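Side-chain contacts in fimbrial subunit CupB6 (Pseudomonas aeruginosa, PDB 5CYL), which probably forms the adhesive tip of a chaperone-usher pilus, through which this bacterium would attach to surfaces and build biofilms: residues A[41-46]-A[152-157]; A[88-91]-A[95-98]; A[224-229]-A[329-334]; A[273-278]-A[283-288]; A[303-306]-A[311-314]. All blocks are in the same frame, centred on the assembly; numbering follows the deposited sequence.

Interaction 1: A[41-46]-A[152-157]; sequences VSLFLN and LNLWAV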
# COMPACT_ATOMS: atom_id res chain seq x y z
N VAL A 41 8.68 15.13 -15.20
CA VAL A 41 8.15 16.49 -15.02
C VAL A 41 8.92 17.53 -15.83
O VAL A 41 10.17 17.58 -15.80
CB VAL A 41 8.17 16.92 -13.54
CG1 VAL A 41 7.67 18.35 -13.40
CG2 VAL A 41 7.32 15.97 -12.70
N SER A 42 8.18 18.37 -16.54
CA SER A 42 8.80 19.46 -17.29
C SER A 42 8.33 20.83 -16.80
O SER A 42 7.14 21.09 -16.77
CB SER A 42 8.54 19.31 -18.78
OG SER A 42 9.59 19.92 -19.51
N LEU A 43 9.27 21.68 -16.42
CA LEU A 43 8.97 23.06 -15.98
C LEU A 43 9.41 24.09 -17.03
O LEU A 43 10.44 23.91 -17.66
CB LEU A 43 9.66 23.35 -14.66
CG LEU A 43 9.21 22.55 -13.45
CD1 LEU A 43 9.88 23.09 -12.20
CD2 LEU A 43 7.68 22.53 -13.33
N PHE A 44 8.63 25.14 -17.23
CA PHE A 44 9.09 26.27 -18.04
C PHE A 44 9.96 27.21 -17.20
O PHE A 44 9.54 27.66 -16.11
CB PHE A 44 7.91 27.04 -18.59
CG PHE A 44 7.20 26.35 -19.70
CD1 PHE A 44 7.86 26.00 -20.86
CD2 PHE A 44 5.82 26.11 -19.61
CE1 PHE A 44 7.17 25.39 -21.91
CE2 PHE A 44 5.13 25.49 -20.64
CZ PHE A 44 5.81 25.12 -21.79
N LEU A 45 11.14 27.51 -17.70
CA LEU A 45 11.96 28.53 -17.07
C LEU A 45 11.91 29.86 -17.87
O LEU A 45 12.32 29.92 -19.01
CB LEU A 45 13.38 28.02 -16.86
CG LEU A 45 14.34 28.90 -16.07
CD1 LEU A 45 13.73 29.57 -14.84
CD2 LEU A 45 15.57 28.08 -15.68
N ASN A 46 11.39 30.91 -17.25
CA ASN A 46 11.24 32.20 -17.91
C ASN A 46 12.09 33.29 -17.27
O ASN A 46 12.21 33.39 -16.04
CB ASN A 46 9.77 32.58 -17.96
CG ASN A 46 8.95 31.52 -18.65
OD1 ASN A 46 9.41 30.92 -19.60
ND2 ASN A 46 7.75 31.25 -18.15
N LEU A 152 12.40 21.07 -0.98
CA LEU A 152 13.05 20.96 -2.28
C LEU A 152 13.34 22.34 -2.91
O LEU A 152 12.41 23.08 -3.25
CB LEU A 152 12.16 20.15 -3.25
CG LEU A 152 12.72 20.03 -4.69
CD1 LEU A 152 14.04 19.25 -4.61
CD2 LEU A 152 11.75 19.39 -5.68
N ASN A 153 14.62 22.65 -3.13
CA ASN A 153 15.01 23.94 -3.72
C ASN A 153 15.56 23.82 -5.12
O ASN A 153 16.53 23.11 -5.36
CB ASN A 153 16.02 24.63 -2.84
CG ASN A 153 15.63 24.59 -1.37
OD1 ASN A 153 14.77 25.35 -0.91
ND2 ASN A 153 16.29 23.74 -0.64
N LEU A 154 14.91 24.50 -6.05
CA LEU A 154 15.40 24.60 -7.41
C LEU A 154 16.00 25.98 -7.60
O LEU A 154 15.37 26.99 -7.31
CB LEU A 154 14.26 24.37 -8.41
CG LEU A 154 13.49 23.07 -8.21
CD1 LEU A 154 12.42 22.88 -9.27
CD2 LEU A 154 14.43 21.87 -8.21
N TRP A 155 17.22 26.03 -8.10
CA TRP A 155 17.88 27.31 -8.35
C TRP A 155 18.12 27.57 -9.82
O TRP A 155 18.86 26.82 -10.46
CB TRP A 155 19.21 27.34 -7.64
CG TRP A 155 19.12 27.10 -6.17
CD1 TRP A 155 18.84 25.93 -5.55
CD2 TRP A 155 19.34 28.06 -5.13
NE1 TRP A 155 18.88 26.09 -4.19
CE2 TRP A 155 19.18 27.39 -3.90
CE3 TRP A 155 19.65 29.42 -5.12
CZ2 TRP A 155 19.32 28.03 -2.67
CZ3 TRP A 155 19.80 30.07 -3.90
CH2 TRP A 155 19.63 29.37 -2.69
N ALA A 156 17.53 28.62 -10.38
CA ALA A 156 18.02 29.13 -11.69
C ALA A 156 18.97 30.29 -11.47
O ALA A 156 18.56 31.32 -10.97
CB ALA A 156 16.88 29.59 -12.56
N VAL A 157 20.23 30.13 -11.82
CA VAL A 157 21.26 31.14 -11.51
C VAL A 157 22.06 31.56 -12.75
O VAL A 157 22.63 30.70 -13.46
CB VAL A 157 22.24 30.64 -10.42
CG1 VAL A 157 23.31 31.68 -10.10
CG2 VAL A 157 21.48 30.28 -9.15
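L45 and A156 meet inside a beta sandwich, where strand 35-50 of one antiparallel sheet faces strand 151-160 of the other. The evidence for facing rather than pairing is the spacing: the CA atoms of L45 and A156 are 8.1 Å apart, and no hydrogen bond links the two segments. The L45 side chain sets off from its CB toward the opposite sheet. With CG anti to the backbone N (chi1 -173°), the chain reaches forward, and the first real touch comes at its end. There CD2 lies 3.7 Å from A156 CB and CD1 lies 3.9 Å from the same A156 CB, so the fork of the leucine closes on a single methyl. The short alanine fits where the sheets come nearer together.

At L43 and L154 the CA atoms stand 10.8 Å apart, and two long side chains are needed to bridge the gap. They cross at about a right angle. F12 of strand 6-22 packs on both L43 and L45, while I196 touches L43 and L154 alike. Y123, on strand 118-129, also lies against L154. Between the two leucines the nearest approach is one methyl against another, L43 CD1 to L154 CD1 at 3.9 Å.

Interaction 2: A[88-91]-A[95-98]; sequences SVDA and VKRV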
# COMPACT_ATOMS: atom_id res chain seq x y z
N SER A 88 15.22 13.61 -9.75
CA SER A 88 16.43 13.83 -10.56
C SER A 88 16.12 14.64 -11.82
O SER A 88 14.99 14.66 -12.31
CB SER A 88 17.13 12.52 -10.87
OG SER A 88 16.17 11.51 -11.04
N VAL A 89 17.14 15.31 -12.34
CA VAL A 89 17.00 16.12 -13.58
C VAL A 89 17.62 15.41 -14.77
O VAL A 89 18.71 14.86 -14.65
CB VAL A 89 17.62 17.51 -13.44
CG1 VAL A 89 17.14 18.19 -12.17
CG2 VAL A 89 19.12 17.43 -13.42
N ASP A 90 16.90 15.40 -15.88
CA ASP A 90 17.43 14.83 -17.11
C ASP A 90 18.24 15.92 -17.77
O ASP A 90 17.70 16.79 -18.45
CB ASP A 90 16.30 14.39 -18.04
CG ASP A 90 15.33 13.46 -17.37
OD1 ASP A 90 15.81 12.57 -16.61
OD2 ASP A 90 14.09 13.63 -17.58
N ALA A 91 19.54 15.86 -17.54
CA ALA A 91 20.46 16.90 -18.04
C ALA A 91 20.69 16.84 -19.56
O ALA A 91 20.64 15.76 -20.16
CB ALA A 91 21.78 16.82 -17.30
N VAL A 95 22.99 13.13 -18.91
CA VAL A 95 23.26 12.49 -17.64
C VAL A 95 22.08 12.67 -16.69
O VAL A 95 21.60 13.77 -16.53
CB VAL A 95 24.54 13.03 -16.99
CG1 VAL A 95 24.75 12.41 -15.62
CG2 VAL A 95 25.74 12.72 -17.86
N LYS A 96 21.65 11.58 -16.07
CA LYS A 96 20.58 11.64 -15.07
C LYS A 96 21.27 12.00 -13.75
O LYS A 96 22.14 11.28 -13.30
CB LYS A 96 19.87 10.30 -14.94
CG LYS A 96 18.36 10.40 -14.90
CD LYS A 96 17.65 9.07 -15.16
CE LYS A 96 16.44 9.25 -16.10
NZ LYS A 96 15.96 8.04 -16.82
N ARG A 97 20.88 13.12 -13.18
CA ARG A 97 21.45 13.56 -11.91
C ARG A 97 20.34 13.72 -10.87
O ARG A 97 19.34 14.42 -11.10
CB ARG A 97 22.23 14.86 -12.08
CG ARG A 97 23.51 14.70 -12.87
CD ARG A 97 24.30 16.00 -12.96
NE ARG A 97 25.45 15.88 -13.86
CZ ARG A 97 25.39 16.11 -15.18
NH1 ARG A 97 24.24 16.46 -15.77
NH2 ARG A 97 26.49 15.99 -15.89
N VAL A 98 20.55 13.09 -9.72
CA VAL A 98 19.60 13.16 -8.63
C VAL A 98 19.88 14.42 -7.81
O VAL A 98 21.03 14.74 -7.54
CB VAL A 98 19.69 11.93 -7.73
CG1 VAL A 98 20.95 11.95 -6.86
CG2 VAL A 98 18.47 11.84 -6.83
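V89 and R97 face each other as a hydrogen-bonded antiparallel pair. V89 N donates to R97 O at 2.7 Å, and R97 N returns a bond to V89 O at 3.1 Å that is almost straight (178° at the hydrogen). A91 N to V95 O, also 3.1 Å, is a third backbone bond, nearer the turn. Next to this pair, on the face that carries S88 and V98, the two CB atoms of these residues stand 4.1 Å apart. D90 and K96 share that face and extend alongside one another. What D90 OD1 touches is the lysine's aliphatic part, K96 CE at 3.4 Å; NZ of K96 is 4.5 Å from OD1 of D90, beyond a salt bridge, so any attraction between the charges is probably modest.

The segments are the two arms of a beta hairpin, with strand axes 158° apart over the residues compared. On the other face R97 runs extended from CG to NE toward the turn: V95 CB sits over one face of its guanidinium near the rim, and A91 CB lies at its edge. The polar end is set by the turn itself, since NH2 of R97 forms a salt bridge with D93. Further out, L108 of strand 106-112 touches both V89 and R97, while S88 and D90 bond through their backbones to L124 and D122 of strand 118-129.

Interaction 3: A[224-229]-A[329-334]; sequences VALKNF and LKAGVA
L226 packs into the angle between L329 and A331, and these three residues account for most of the surface buried here. The two methyls of L226 divide the work. CD2 rests against the base of L329, 3.8 Å from L329 CB and 4.1 Å from L329 CG, whereas CD1 goes to the methyl of A331, with L226 CD1 and A331 CB 4.0 Å apart. L226 and L329 run antiparallel as side chains, so the tip of the first lies beside the root of the second. The torsion of L226 makes this possible: CG stands beside the backbone N and anti to the carbonyl carbon (chi1 -70°), which sets the two methyls against L329 and A331. No hydrogen bond crosses the contact; it is apolar and close to the surface.

L226 opens the short 3-10 turn 226-228 that ends strand 215-225, and A331 directly precedes strand 332-343. Strand 352-361 pairs with both of these strands, parallel to the first and antiparallel to the second, so that L226 and A331 flank its end. This topology is consistent with the immunoglobulin-like fold of pilus subunits. I360 of strand 352-361 touches L226, and G332 is bonded to I360 through the backbone. From the interior, the ring of F283 reaches both L226 and L329 and also meets the ring of F229 edge-to-face. L329 also touches R322 of strand 311-322.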
# COMPACT_ATOMS: atom_id res chain seq x y z
N VAL A 224 -24.97 -39.98 11.52
CA VAL A 224 -24.18 -40.75 12.49
C VAL A 224 -25.09 -41.27 13.59
O VAL A 224 -25.95 -40.56 14.09
CB VAL A 224 -23.01 -39.94 13.09
CG1 VAL A 224 -21.97 -39.58 12.03
CG2 VAL A 224 -23.52 -38.67 13.69
N ALA A 225 -24.85 -42.50 13.99
CA ALA A 225 -25.65 -43.11 15.03
C ALA A 225 -25.16 -42.68 16.39
O ALA A 225 -23.96 -42.48 16.55
CB ALA A 225 -25.61 -44.62 14.91
N LEU A 226 -26.08 -42.58 17.36
CA LEU A 226 -25.72 -42.23 18.74
C LEU A 226 -24.68 -43.16 19.34
O LEU A 226 -23.87 -42.72 20.14
CB LEU A 226 -26.92 -42.26 19.67
CG LEU A 226 -28.00 -41.21 19.57
CD1 LEU A 226 -29.35 -41.81 19.90
CD2 LEU A 226 -27.72 -40.07 20.53
N LYS A 227 -24.74 -44.44 18.95
CA LYS A 227 -23.83 -45.50 19.48
C LYS A 227 -22.37 -45.12 19.17
O LYS A 227 -21.46 -45.42 19.92
CB LYS A 227 -24.21 -46.90 18.95
N ASN A 228 -22.19 -44.37 18.09
CA ASN A 228 -20.85 -43.86 17.68
C ASN A 228 -20.21 -42.82 18.60
O ASN A 228 -19.05 -42.51 18.43
CB ASN A 228 -20.87 -43.33 16.23
CG ASN A 228 -20.97 -44.44 15.19
OD1 ASN A 228 -20.94 -45.63 15.50
ND2 ASN A 228 -21.08 -44.04 13.94
N PHE A 229 -20.95 -42.29 19.56
CA PHE A 229 -20.41 -41.31 20.51
C PHE A 229 -20.51 -41.83 21.92
O PHE A 229 -21.33 -41.33 22.70
CB PHE A 229 -21.21 -40.00 20.48
CG PHE A 229 -21.36 -39.38 19.15
CD1 PHE A 229 -22.44 -39.70 18.34
CD2 PHE A 229 -20.45 -38.43 18.71
CE1 PHE A 229 -22.59 -39.10 17.10
CE2 PHE A 229 -20.60 -37.82 17.47
CZ PHE A 229 -21.68 -38.14 16.67
N LEU A 329 -28.78 -36.98 25.65
CA LEU A 329 -28.78 -37.25 24.24
C LEU A 329 -30.10 -37.55 23.63
O LEU A 329 -30.86 -38.23 24.18
CB LEU A 329 -27.87 -38.42 23.99
CG LEU A 329 -26.38 -38.17 23.88
CD1 LEU A 329 -26.00 -37.18 24.90
CD2 LEU A 329 -25.60 -39.41 24.10
N LYS A 330 -30.37 -36.95 22.47
CA LYS A 330 -31.59 -37.22 21.73
C LYS A 330 -31.23 -37.29 20.25
O LYS A 330 -30.28 -36.63 19.81
CB LYS A 330 -32.62 -36.13 21.97
CG LYS A 330 -34.06 -36.57 21.74
CD LYS A 330 -35.03 -35.41 21.91
CE LYS A 330 -35.30 -35.13 23.38
NZ LYS A 330 -36.61 -34.46 23.58
N ALA A 331 -31.97 -38.08 19.48
CA ALA A 331 -31.66 -38.16 18.06
C ALA A 331 -32.47 -37.22 17.22
O ALA A 331 -33.50 -36.79 17.63
CB ALA A 331 -31.77 -39.57 17.58
N GLY A 332 -31.99 -36.89 16.05
CA GLY A 332 -32.73 -36.00 15.18
C GLY A 332 -31.96 -35.28 14.09
O GLY A 332 -30.85 -35.64 13.76
N VAL A 333 -32.57 -34.25 13.53
CA VAL A 333 -31.97 -33.48 12.44
C VAL A 333 -30.90 -32.61 13.07
O VAL A 333 -31.21 -31.95 14.03
CB VAL A 333 -33.00 -32.59 11.75
CG1 VAL A 333 -32.33 -31.54 10.87
CG2 VAL A 333 -33.95 -33.46 10.97
N ALA A 334 -29.66 -32.66 12.55
CA ALA A 334 -28.58 -31.87 13.15
C ALA A 334 -28.09 -30.81 12.18
O ALA A 334 -27.19 -31.05 11.34
CB ALA A 334 -27.45 -32.76 13.59

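Interaction 4: A[273-278]-A[283-288]; sequences LSLKSG and FGIVVK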
# COMPACT_ATOMS: atom_id res chain seq x y z
N LEU A 273 -20.23 -24.98 17.93
CA LEU A 273 -21.33 -24.40 17.18
C LEU A 273 -22.65 -25.11 17.52
O LEU A 273 -22.73 -26.33 17.59
CB LEU A 273 -21.03 -24.53 15.71
CG LEU A 273 -21.95 -23.85 14.72
CD1 LEU A 273 -22.08 -22.38 14.98
CD2 LEU A 273 -21.43 -24.08 13.31
N SER A 274 -23.71 -24.33 17.68
CA SER A 274 -24.99 -24.86 18.16
C SER A 274 -25.73 -25.55 17.03
O SER A 274 -25.58 -25.17 15.88
CB SER A 274 -25.83 -23.70 18.70
OG SER A 274 -27.02 -23.43 17.94
N LEU A 275 -26.59 -26.51 17.36
CA LEU A 275 -27.51 -27.08 16.36
C LEU A 275 -28.82 -26.26 16.35
O LEU A 275 -29.21 -25.74 17.40
CB LEU A 275 -27.81 -28.55 16.62
CG LEU A 275 -26.67 -29.56 16.60
CD1 LEU A 275 -27.25 -30.94 16.88
CD2 LEU A 275 -25.83 -29.59 15.32
N LYS A 276 -29.46 -26.11 15.18
CA LYS A 276 -30.79 -25.49 15.08
C LYS A 276 -31.73 -26.32 15.95
O LYS A 276 -31.68 -27.56 15.94
CB LYS A 276 -31.29 -25.43 13.64
CG LYS A 276 -32.50 -24.52 13.51
CD LYS A 276 -32.90 -24.20 12.07
CE LYS A 276 -33.77 -22.94 12.06
NZ LYS A 276 -33.85 -22.12 10.80
N SER A 277 -32.61 -25.67 16.71
CA SER A 277 -33.38 -26.43 17.72
C SER A 277 -34.58 -27.19 17.12
O SER A 277 -34.99 -26.91 16.00
CB SER A 277 -33.84 -25.52 18.84
OG SER A 277 -34.87 -24.67 18.36
N GLY A 278 -35.08 -28.17 17.86
CA GLY A 278 -36.15 -29.02 17.38
C GLY A 278 -35.66 -30.23 16.61
O GLY A 278 -36.38 -30.77 15.80
N PHE A 283 -25.62 -32.38 21.20
CA PHE A 283 -24.57 -32.41 20.22
C PHE A 283 -24.31 -31.03 19.72
O PHE A 283 -25.16 -30.15 19.78
CB PHE A 283 -24.96 -33.31 19.03
CG PHE A 283 -25.03 -34.76 19.39
CD1 PHE A 283 -26.19 -35.29 19.94
CD2 PHE A 283 -23.94 -35.58 19.18
CE1 PHE A 283 -26.24 -36.63 20.29
CE2 PHE A 283 -23.97 -36.93 19.53
CZ PHE A 283 -25.13 -37.46 20.08
N GLY A 284 -23.11 -30.86 19.19
CA GLY A 284 -22.76 -29.62 18.56
C GLY A 284 -21.88 -29.89 17.39
O GLY A 284 -21.57 -31.05 17.09
N ILE A 285 -21.43 -28.81 16.75
CA ILE A 285 -20.48 -28.93 15.64
C ILE A 285 -19.13 -28.26 16.00
O ILE A 285 -19.11 -27.17 16.56
CB ILE A 285 -21.09 -28.30 14.40
CG1 ILE A 285 -22.24 -29.15 13.91
CG2 ILE A 285 -20.07 -28.23 13.29
CD1 ILE A 285 -23.12 -28.43 12.95
N VAL A 286 -18.02 -28.93 15.71
CA VAL A 286 -16.71 -28.28 15.86
C VAL A 286 -16.01 -28.08 14.52
O VAL A 286 -15.99 -28.99 13.71
CB VAL A 286 -15.78 -29.04 16.83
CG1 VAL A 286 -16.21 -28.78 18.26
CG2 VAL A 286 -15.76 -30.51 16.54
N VAL A 287 -15.39 -26.92 14.30
CA VAL A 287 -14.65 -26.67 13.07
C VAL A 287 -13.19 -26.39 13.35
O VAL A 287 -12.83 -25.49 14.14
CB VAL A 287 -15.21 -25.49 12.30
CG1 VAL A 287 -14.64 -25.45 10.89
CG2 VAL A 287 -16.71 -25.60 12.25
N LYS A 288 -12.33 -27.14 12.68
CA LYS A 288 -10.91 -27.03 12.92
C LYS A 288 -10.15 -26.23 11.83
O LYS A 288 -10.25 -26.55 10.65
CB LYS A 288 -10.35 -28.41 13.07
CG LYS A 288 -8.88 -28.36 13.32
CD LYS A 288 -8.32 -29.70 12.94
CE LYS A 288 -6.94 -29.82 13.48
NZ LYS A 288 -6.36 -31.16 13.22
O HOH W 1 -26.28 -27.42 19.94
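L275 turns its CG beside the backbone N (chi1 -61°), and I285 does the same with CG1 (chi1 -69°); these two choices bring the side chains together at about a right angle. At the crossing, L275 CD2 is 3.8 Å from I285 CD1. The L275 side chain as a whole runs alongside that of F283, with L275 CD1 3.9 Å from F283 CB.

The backbone link is a single antiparallel beta bridge, through which the loop 273-278 borders strand 283-289 of the fimbrial domain, whose topology is consistent with an immunoglobulin-like fold. L273 N donates to I285 O at 2.8 Å and I285 N answers to L273 O at 2.9 Å. Both donors lie in the plane of the carbonyl they meet, and the second uses a lone pair of its oxygen. The pairing also sets the two side chains abreast, with L273 CB 4.0 Å from I285 CB. G284, just before I285, turns its backbone the other way and bonds to I321, as V286 does to A319. Strand 283-289 is thus held along its other edge by strand 311-322.

F356 of strand 352-361 packs on L273 and I285 together, which places this bridge over the domain interior. Y320 touches L275. Past L273 the segments no longer bond directly, and a water takes over. It accepts from L275 N at 2.8 Å and donates to F283 O at 3.0 Å, so that the carbonyl is satisfied where a second bridge might have continued.

Interaction 5: A[303-306]-A[311-314]; sequences YPMR and SADL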
# COMPACT_ATOMS: atom_id res chain seq x y z
N TYR A 303 -9.55 -14.30 12.16
CA TYR A 303 -8.50 -15.24 11.85
C TYR A 303 -7.74 -14.83 10.57
O TYR A 303 -8.37 -14.47 9.55
CB TYR A 303 -9.09 -16.65 11.73
CG TYR A 303 -9.55 -17.24 13.03
CD1 TYR A 303 -8.62 -17.86 13.87
CD2 TYR A 303 -10.90 -17.20 13.41
CE1 TYR A 303 -9.01 -18.41 15.07
CE2 TYR A 303 -11.31 -17.75 14.64
CZ TYR A 303 -10.35 -18.33 15.46
OH TYR A 303 -10.72 -18.92 16.65
N PRO A 304 -6.40 -14.94 10.60
CA PRO A 304 -5.72 -14.61 9.36
C PRO A 304 -5.87 -15.71 8.30
O PRO A 304 -5.98 -16.90 8.63
CB PRO A 304 -4.25 -14.49 9.81
CG PRO A 304 -4.13 -15.43 10.94
CD PRO A 304 -5.43 -15.22 11.68
N MET A 305 -5.85 -15.31 7.04
CA MET A 305 -5.99 -16.24 5.93
C MET A 305 -4.67 -16.46 5.22
O MET A 305 -3.83 -15.58 5.17
CB MET A 305 -7.05 -15.75 4.96
CG MET A 305 -8.40 -15.65 5.57
SD MET A 305 -9.62 -14.88 4.52
CE MET A 305 -9.86 -16.14 3.26
N ARG A 306 -4.54 -17.65 4.64
CA ARG A 306 -3.37 -17.99 3.88
C ARG A 306 -3.42 -17.32 2.49
O ARG A 306 -4.52 -17.21 1.89
CB ARG A 306 -3.27 -19.49 3.76
CG ARG A 306 -2.28 -19.93 2.69
CD ARG A 306 -2.16 -21.43 2.63
NE ARG A 306 -3.45 -22.06 2.36
CZ ARG A 306 -3.67 -23.37 2.47
NH1 ARG A 306 -4.86 -23.84 2.19
NH2 ARG A 306 -2.72 -24.19 2.89
N SER A 311 -5.29 -15.61 -4.70
CA SER A 311 -6.39 -15.92 -3.79
C SER A 311 -5.96 -16.16 -2.34
O SER A 311 -4.86 -16.56 -2.05
CB SER A 311 -7.24 -17.08 -4.31
OG SER A 311 -6.39 -18.14 -4.61
N ALA A 312 -6.87 -15.88 -1.42
CA ALA A 312 -6.68 -16.11 -0.01
C ALA A 312 -7.73 -17.11 0.46
O ALA A 312 -8.90 -16.99 0.17
CB ALA A 312 -6.81 -14.81 0.74
N ASP A 313 -7.31 -18.10 1.23
CA ASP A 313 -8.24 -19.11 1.72
C ASP A 313 -8.00 -19.51 3.18
O ASP A 313 -6.91 -19.36 3.71
CB ASP A 313 -8.19 -20.36 0.84
CG ASP A 313 -6.99 -21.23 1.14
OD1 ASP A 313 -5.84 -20.73 0.99
OD2 ASP A 313 -7.20 -22.39 1.54
N LEU A 314 -9.05 -20.00 3.82
CA LEU A 314 -8.90 -20.66 5.11
C LEU A 314 -9.31 -22.12 4.97
O LEU A 314 -10.47 -22.41 4.65
CB LEU A 314 -9.74 -19.97 6.18
CG LEU A 314 -9.50 -20.46 7.61
CD1 LEU A 314 -8.08 -20.19 8.03
CD2 LEU A 314 -10.48 -19.80 8.57
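R306 and D313 approach obliquely but meet edge to edge in nearly one plane, the guanidinium and carboxylate planes only 19° apart. The grip is side-on and two-pronged: NE of R306 bonds to OD1 of D313 at 3.1 Å, and NH1 of R306 bonds to OD2 of D313 at 2.8 Å. Both oxygens are met on their syn sides, and both lie close to the guanidinium plane. A bend at chi3 of R306 (59°) swings the guanidinium into place, and two bonds, one to each oxygen, should hold both flat groups against rotation. OD2 of D313 also lies near the carboxylate of D242, so the arginine probably offsets some of the repulsion between the two acids.

Beneath the salt bridge the same residues form a hydrogen-bonded antiparallel pair, R306 N to D313 O at 3.1 Å and D313 N to R306 O at 3.0 Å. R306 O also receives a CA-H...O contact from A312. M305 turns the other way: its thioether chain bends at chi3 and brings CE over the backbone of 312-313, 4.2 Å from A312 CB. L314 CD1 lies 3.9 Å from P304 O.

The two strands belong to a beta hairpin that is flanked on both outer edges. Y303 and M305 bond through their backbones to I256 of strand 255-260 and P254 just before it, while A312 and L314 pair with L245 and I243 of strand 239-245.

Overall arrangement
The five contacts fall into two groups at opposite ends of an elongated chain. Interactions 1 and 2 come first and belong to the N-terminal beta sandwich; their centres are 13 Å apart, and strands 35-50 and 83-90 share a sheet, both pairing with 118-129. Interactions 3, 4 and 5 lie in the fimbrial domain, all reaching one mixed sheet. Between the groups, centres are 45 to 82 Å apart, as expected of two separate domains. Along the chain, 4 and then 5 fall between the segments of interaction 3. Interactions 3 and 4, 12 Å apart, touch directly. Interaction 5 lies 23 Å from interaction 4 and 33 Å from interaction 3, sharing their sheet.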